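Side-chain contacts in response regulator (Vibrio cholerae O1 biovar El Tor, PDB 7KPO), which probably binds DNA, as the DNA-binding domain of the sensor histidine kinase ChiS: residues Asn21-Val26 against Lys31-Glu36; Tyr79-Cys84 against Thr92-Gln97. All coordinates share one frame; numbering follows the deposited sequence.

Contact 1 (Asn21-Val26 against Lys31-Glu36); sequences NYWERV and KFTFAE
One face of the W23 indole takes F34, whose CB rests over the face of the five-membered ring, 3.6 Å from its centroid, a CH-pi contact. The F34 ring then turns an edge toward the same indole: the planes stand at 63° with centroids 5.7 Å apart, which makes the pair T-shaped (edge-to-face). The pair joins two consecutive helices packed almost at right angles through a short linker, helix 31-38 turning away from the end of helix 2-27; the two short axes run at 103° and come within 9.9 Å. T33 meets the benzo side of the indole, W23 CZ2 lying 4.4 Å from T33 CG2. W23 leaves its helix with CG anti to the backbone N (chi1 164°), which carries the indole across to F34. The orientation of the indole is further fixed by W23 NE1, hydrogen-bonded to the backbone O of S30 in the linker, so the buried nitrogen has a partner. I80 of helix 70-83 touches both rings, joining the two helices to the core. Beside the aromatic pair the contact becomes polar. The E24 and K31 chains run alongside one another, yet they form no salt bridge: E24 OE2 and K31 NZ are 6.1 Å apart, and the ammonium leads off to pair with D56 instead. The carboxylate packs on the aliphatic root of the lysine, E24 OE2 to K31 CB at 3.5 Å. One water spans the gap, accepting from K31 N at 2.9 Å and donating a weak bond to E24 OE2.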
loop_
_atom_site.group_PDB
_atom_site.type_symbol
_atom_site.label_atom_id
_atom_site.label_comp_id
_atom_site.label_asym_id
_atom_site.label_seq_id
_atom_site.Cartn_x
_atom_site.Cartn_y
_atom_site.Cartn_z
ATOM N N ASN A 21 7.703 -0.726 -14.104
ATOM C CA ASN A 21 7.851 -2.178 -14.382
ATOM C C ASN A 21 6.766 -2.947 -13.620
ATOM O O ASN A 21 6.194 -3.902 -14.182
ATOM C CB ASN A 21 9.258 -2.655 -14.032
ATOM C CG ASN A 21 10.325 -2.008 -14.890
ATOM O OD1 ASN A 21 10.034 -1.456 -15.951
ATOM N ND2 ASN A 21 11.564 -2.077 -14.436
ATOM N N TYR A 22 6.493 -2.537 -12.382
ATOM C CA TYR A 22 5.457 -3.188 -11.544
ATOM C C TYR A 22 4.069 -2.950 -12.158
ATOM O O TYR A 22 3.283 -3.897 -12.281
ATOM C CB TYR A 22 5.613 -2.652 -10.124
ATOM C CG TYR A 22 4.640 -3.185 -9.111
ATOM C CD1 TYR A 22 4.754 -4.470 -8.610
ATOM C CD2 TYR A 22 3.644 -2.375 -8.597
ATOM C CE1 TYR A 22 3.877 -4.947 -7.649
ATOM C CE2 TYR A 22 2.761 -2.834 -7.637
ATOM C CZ TYR A 22 2.876 -4.126 -7.163
ATOM O OH TYR A 22 1.995 -4.568 -6.221
ATOM N N TRP A 23 3.778 -1.703 -12.524
ATOM C CA TRP A 23 2.497 -1.363 -13.193
ATOM C C TRP A 23 2.285 -2.273 -14.404
ATOM O O TRP A 23 1.209 -2.875 -14.530
ATOM C CB TRP A 23 2.511 0.101 -13.641
ATOM C CG TRP A 23 1.441 0.418 -14.639
ATOM C CD1 TRP A 23 1.558 0.398 -15.999
ATOM C CD2 TRP A 23 0.072 0.759 -14.360
ATOM N NE1 TRP A 23 0.362 0.712 -16.582
ATOM C CE2 TRP A 23 -0.565 0.947 -15.605
ATOM C CE3 TRP A 23 -0.667 0.946 -13.188
ATOM C CZ2 TRP A 23 -1.906 1.308 -15.704
ATOM C CZ3 TRP A 23 -1.994 1.298 -13.287
ATOM C CH2 TRP A 23 -2.602 1.478 -14.531
ATOM N N GLU A 24 3.290 -2.353 -15.273
ATOM C CA GLU A 24 3.162 -3.137 -16.528
ATOM C C GLU A 24 2.863 -4.604 -16.208
ATOM O O GLU A 24 1.922 -5.163 -16.802
ATOM C CB GLU A 24 4.431 -2.959 -17.364
ATOM C CG GLU A 24 4.608 -1.540 -17.878
ATOM C CD GLU A 24 5.995 -1.182 -18.383
ATOM O OE1 GLU A 24 6.880 -2.058 -18.364
ATOM O OE2 GLU A 24 6.189 -0.015 -18.775
ATOM N N ARG A 25 3.602 -5.191 -15.272
ATOM C CA ARG A 25 3.414 -6.630 -14.965
ATOM C C ARG A 25 2.078 -6.896 -14.260
ATOM O O ARG A 25 1.364 -7.821 -14.685
ATOM C CB ARG A 25 4.565 -7.140 -14.098
ATOM C CG ARG A 25 4.485 -8.633 -13.822
ATOM C CD ARG A 25 5.624 -9.143 -12.966
ATOM N NE ARG A 25 5.626 -8.568 -11.629
ATOM C CZ ARG A 25 4.827 -8.949 -10.636
ATOM N NH1 ARG A 25 3.923 -9.896 -10.828
ATOM N NH2 ARG A 25 4.921 -8.365 -9.454
ATOM N N VAL A 26 1.752 -6.119 -13.227
ATOM C CA VAL A 26 0.538 -6.394 -12.405
ATOM C C VAL A 26 -0.741 -5.966 -13.140
ATOM O O VAL A 26 -1.705 -6.748 -13.119
ATOM C CB VAL A 26 0.667 -5.737 -11.018
ATOM C CG1 VAL A 26 -0.597 -5.913 -10.191
ATOM C CG2 VAL A 26 1.872 -6.285 -10.267
ATOM N N LYS A 31 2.909 1.421 -20.300
ATOM C CA LYS A 31 3.362 2.707 -19.718
ATOM C C LYS A 31 2.459 3.803 -20.289
ATOM O O LYS A 31 2.010 4.688 -19.541
ATOM C CB LYS A 31 4.822 2.953 -20.098
ATOM C CG LYS A 31 5.344 4.355 -19.818
ATOM C CD LYS A 31 6.757 4.580 -20.318
ATOM C CE LYS A 31 6.875 4.433 -21.824
ATOM N NZ LYS A 31 8.275 4.549 -22.292
ATOM N N PHE A 32 2.184 3.716 -21.588
ATOM C CA PHE A 32 1.299 4.706 -22.242
ATOM C C PHE A 32 -0.020 4.794 -21.478
ATOM O O PHE A 32 -0.476 5.948 -21.251
ATOM C CB PHE A 32 1.023 4.330 -23.697
ATOM C CG PHE A 32 -0.024 5.194 -24.347
ATOM C CD1 PHE A 32 -1.371 4.897 -24.215
ATOM C CD2 PHE A 32 0.339 6.320 -25.065
ATOM C CE1 PHE A 32 -2.335 5.704 -24.798
ATOM C CE2 PHE A 32 -0.627 7.121 -25.656
ATOM C CZ PHE A 32 -1.960 6.810 -25.521
ATOM N N THR A 33 -0.605 3.630 -21.142
ATOM C CA THR A 33 -1.914 3.532 -20.441
ATOM C C THR A 33 -1.799 4.122 -19.033
ATOM O O THR A 33 -2.762 4.765 -18.585
ATOM C CB THR A 33 -2.433 2.093 -20.442
ATOM O OG1 THR A 33 -2.656 1.777 -21.816
ATOM C CG2 THR A 33 -3.709 1.925 -19.648
ATOM N N PHE A 34 -0.698 3.861 -18.337
ATOM C CA PHE A 34 -0.532 4.502 -17.013
ATOM C C PHE A 34 -0.661 6.026 -17.169
ATOM O O PHE A 34 -1.402 6.654 -16.397
ATOM C CB PHE A 34 0.813 4.131 -16.387
ATOM C CG PHE A 34 1.259 5.165 -15.392
ATOM C CD1 PHE A 34 0.572 5.352 -14.205
ATOM C CD2 PHE A 34 2.316 6.005 -15.687
ATOM C CE1 PHE A 34 0.950 6.347 -13.321
ATOM C CE2 PHE A 34 2.698 6.995 -14.799
ATOM C CZ PHE A 34 2.017 7.161 -13.618
ATOM N N ALA A 35 0.041 6.598 -18.148
ATOM C CA ALA A 35 0.031 8.068 -18.353
ATOM C C ALA A 35 -1.359 8.552 -18.740
ATOM O O ALA A 35 -1.847 9.524 -18.162
ATOM C CB ALA A 35 1.026 8.431 -19.451
ATOM N N GLU A 36 -1.945 7.875 -19.712
ATOM C CA GLU A 36 -3.251 8.290 -20.253
ATOM C C GLU A 36 -4.355 8.140 -19.201
ATOM O O GLU A 36 -5.132 9.092 -19.014
ATOM C CB GLU A 36 -3.535 7.445 -21.491
ATOM C CG GLU A 36 -4.841 7.800 -22.146
ATOM C CD GLU A 36 -4.916 9.241 -22.603
ATOM O OE1 GLU A 36 -3.891 9.754 -23.109
ATOM O OE2 GLU A 36 -5.989 9.851 -22.435
HETATM O O HOH W 1 4.811 -0.229 -21.648
#

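Contact 2 (Tyr79-Cys84 against Thr92-Gln97)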
loop_
_atom_site.group_PDB
_atom_site.type_symbol
_atom_site.label_atom_id
_atom_site.label_comp_id
_atom_site.label_asym_id
_atom_site.label_seq_id
_atom_site.Cartn_x
_atom_site.Cartn_y
_atom_site.Cartn_z
ATOM N N TYR A 79 -0.292 6.429 -7.451
ATOM C CA TYR A 79 -1.318 5.925 -8.399
ATOM C C TYR A 79 -1.072 4.442 -8.691
ATOM O O TYR A 79 -2.010 3.619 -8.659
ATOM C CB TYR A 79 -1.293 6.732 -9.696
ATOM C CG TYR A 79 -2.350 6.314 -10.682
ATOM C CD1 TYR A 79 -2.136 5.265 -11.559
ATOM C CD2 TYR A 79 -3.576 6.958 -10.724
ATOM C CE1 TYR A 79 -3.108 4.871 -12.461
ATOM C CE2 TYR A 79 -4.558 6.577 -11.620
ATOM C CZ TYR A 79 -4.322 5.530 -12.494
ATOM O OH TYR A 79 -5.279 5.145 -13.385
ATOM N N ILE A 80 0.179 4.107 -8.989
ATOM C CA ILE A 80 0.539 2.698 -9.313
ATOM C C ILE A 80 0.267 1.807 -8.093
ATOM O O ILE A 80 -0.328 0.728 -8.274
ATOM C CB ILE A 80 1.982 2.646 -9.840
ATOM C CG1 ILE A 80 2.024 3.316 -11.219
ATOM C CG2 ILE A 80 2.502 1.217 -9.870
ATOM C CD1 ILE A 80 3.405 3.595 -11.754
ATOM N N LEU A 81 0.632 2.252 -6.890
ATOM C CA LEU A 81 0.393 1.423 -5.675
ATOM C C LEU A 81 -1.117 1.344 -5.372
ATOM O O LEU A 81 -1.569 0.305 -4.846
ATOM C CB LEU A 81 1.197 2.004 -4.506
ATOM C CG LEU A 81 2.716 1.841 -4.609
ATOM C CD1 LEU A 81 3.425 2.646 -3.529
ATOM C CD2 LEU A 81 3.117 0.371 -4.537
ATOM N N GLU A 82 -1.883 2.373 -5.733
ATOM C CA GLU A 82 -3.355 2.388 -5.512
ATOM C C GLU A 82 -4.025 1.329 -6.398
ATOM O O GLU A 82 -4.970 0.673 -5.923
ATOM C CB GLU A 82 -3.922 3.771 -5.849
ATOM C CG GLU A 82 -5.431 3.883 -5.704
ATOM C CD GLU A 82 -5.956 3.759 -4.285
ATOM O OE1 GLU A 82 -5.182 4.019 -3.342
ATOM O OE2 GLU A 82 -7.134 3.389 -4.127
ATOM N N HIS A 83 -3.531 1.177 -7.629
ATOM C CA HIS A 83 -4.162 0.263 -8.620
ATOM C C HIS A 83 -3.504 -1.117 -8.699
ATOM O O HIS A 83 -4.142 -2.022 -9.257
ATOM C CB HIS A 83 -4.182 0.965 -9.983
ATOM C CG HIS A 83 -5.100 2.141 -9.996
ATOM N ND1 HIS A 83 -6.452 2.010 -10.249
ATOM C CD2 HIS A 83 -4.889 3.451 -9.745
ATOM C CE1 HIS A 83 -7.028 3.192 -10.176
ATOM N NE2 HIS A 83 -6.095 4.092 -9.870
ATOM N N CYS A 84 -2.299 -1.270 -8.159
ATOM C CA CYS A 84 -1.553 -2.557 -8.214
ATOM C C CYS A 84 -1.240 -2.971 -6.775
ATOM O O CYS A 84 -0.399 -2.317 -6.136
ATOM C CB CYS A 84 -0.302 -2.396 -9.068
ATOM S SG CYS A 84 -0.656 -1.818 -10.750
ATOM N N THR A 92 7.301 -3.976 -2.231
ATOM C CA THR A 92 7.993 -3.442 -1.032
ATOM C C THR A 92 9.110 -2.488 -1.477
ATOM O O THR A 92 9.289 -1.433 -0.843
ATOM C CB THR A 92 8.508 -4.600 -0.175
ATOM O OG1 THR A 92 7.376 -5.341 0.290
ATOM C CG2 THR A 92 9.352 -4.133 0.989
ATOM N N HIS A 93 9.826 -2.842 -2.540
ATOM C CA HIS A 93 10.935 -1.985 -3.030
ATOM C C HIS A 93 10.401 -0.610 -3.428
ATOM O O HIS A 93 11.037 0.396 -3.089
ATOM C CB HIS A 93 11.649 -2.688 -4.187
ATOM C CG HIS A 93 12.711 -1.864 -4.822
ATOM N ND1 HIS A 93 13.914 -1.611 -4.201
ATOM C CD2 HIS A 93 12.771 -1.258 -6.024
ATOM C CE1 HIS A 93 14.665 -0.867 -4.992
ATOM N NE2 HIS A 93 13.988 -0.646 -6.114
ATOM N N ILE A 94 9.266 -0.570 -4.117
ATOM C CA ILE A 94 8.667 0.729 -4.537
ATOM C C ILE A 94 8.277 1.521 -3.285
ATOM O O ILE A 94 8.546 2.731 -3.231
ATOM C CB ILE A 94 7.477 0.491 -5.478
ATOM C CG1 ILE A 94 7.943 -0.171 -6.777
ATOM C CG2 ILE A 94 6.746 1.795 -5.744
ATOM C CD1 ILE A 94 6.854 -0.878 -7.537
ATOM N N GLU A 95 7.646 0.865 -2.313
ATOM C CA GLU A 95 7.241 1.568 -1.071
ATOM C C GLU A 95 8.464 2.138 -0.362
ATOM O O GLU A 95 8.423 3.255 0.148
ATOM C CB GLU A 95 6.514 0.624 -0.117
ATOM C CG GLU A 95 5.238 0.038 -0.679
ATOM C CD GLU A 95 4.546 -0.868 0.319
ATOM O OE1 GLU A 95 4.490 -0.493 1.511
ATOM O OE2 GLU A 95 4.118 -1.963 -0.082
HETATM N N MSE A 96 9.551 1.359 -0.321
HETATM C CA MSE A 96 10.764 1.789 0.353
HETATM C C MSE A 96 11.384 2.981 -0.380
HETATM O O MSE A 96 11.848 3.924 0.263
HETATM C CB MSE A 96 11.720 0.601 0.484
HETATM C CG MSE A 96 11.219 -0.487 1.425
HETATM SE SE MSE A 96 11.312 0.032 3.303
HETATM C CE MSE A 96 13.222 0.071 3.706
ATOM N N GLN A 97 11.382 2.959 -1.716
ATOM C CA GLN A 97 11.959 4.062 -2.475
ATOM C C GLN A 97 11.076 5.311 -2.300
ATOM O O GLN A 97 11.639 6.422 -2.224
ATOM C CB GLN A 97 12.164 3.657 -3.938
ATOM C CG GLN A 97 13.204 2.555 -4.130
ATOM C CD GLN A 97 14.628 3.031 -3.970
ATOM O OE1 GLN A 97 15.078 3.937 -4.662
ATOM N NE2 GLN A 97 15.379 2.366 -3.108
#
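L81 and I94 meet through methyl groups, the two branched chains passing one another antiparallel. I94 CG2 fits against the fork of the leucine, 4.1 Å from both L81 CD1 and L81 CD2, and this three-atom cluster is the close part of the contact. I94 chi1 (-64°) sets the branch, holding CG2 anti to the backbone N. Away from this cluster the fit slackens: L81 CD1 reaches only the aliphatic part of E95, with CG at 4.3 Å, and no hydrogen bond crosses between the segments. The summed buried surface is a modest 140 Å², and the nearest CA atoms, of L81 and E95, are 8.3 Å apart. At the edge of the apolar patch a sulfate ion, probably from the crystallisation liquor, approaches the L81 side chain, nearest atoms about 3 Å apart. In the conformer given, E95 OE2 pairs with R91 of its own chain and E95 OE1 with R91 of the second subunit, while the two E95 carboxylates approach each other across the interface. Aliphatic contact between consecutive, roughly antiparallel helices 70-83 and 89-106, joined by a short connection, is typical of a helical hairpin, here bordering the dimer interface.

In the fold
Contacts 1 and 2 follow one another along the chain, with centres 12 Å apart, and meet in a common core around the end of helix 70-83. Y22, on the helix that carries W23, packs its CB 3.4 Å from I94 CD1, while W23 CE3 approaches C84 SG at 3.7 Å and V26 CG1 lies equally far from C84 CB. A weak, probable hydrogen bond of 3.3 Å joins Y22 OH to C84 O; the same hydroxyl also bonds to E86 O. Helix 2-27 thus takes part in contact 1 and packs against contact 2. Only contact 2 reaches the second subunit; no DNA-contacting surface can be assigned from either contact.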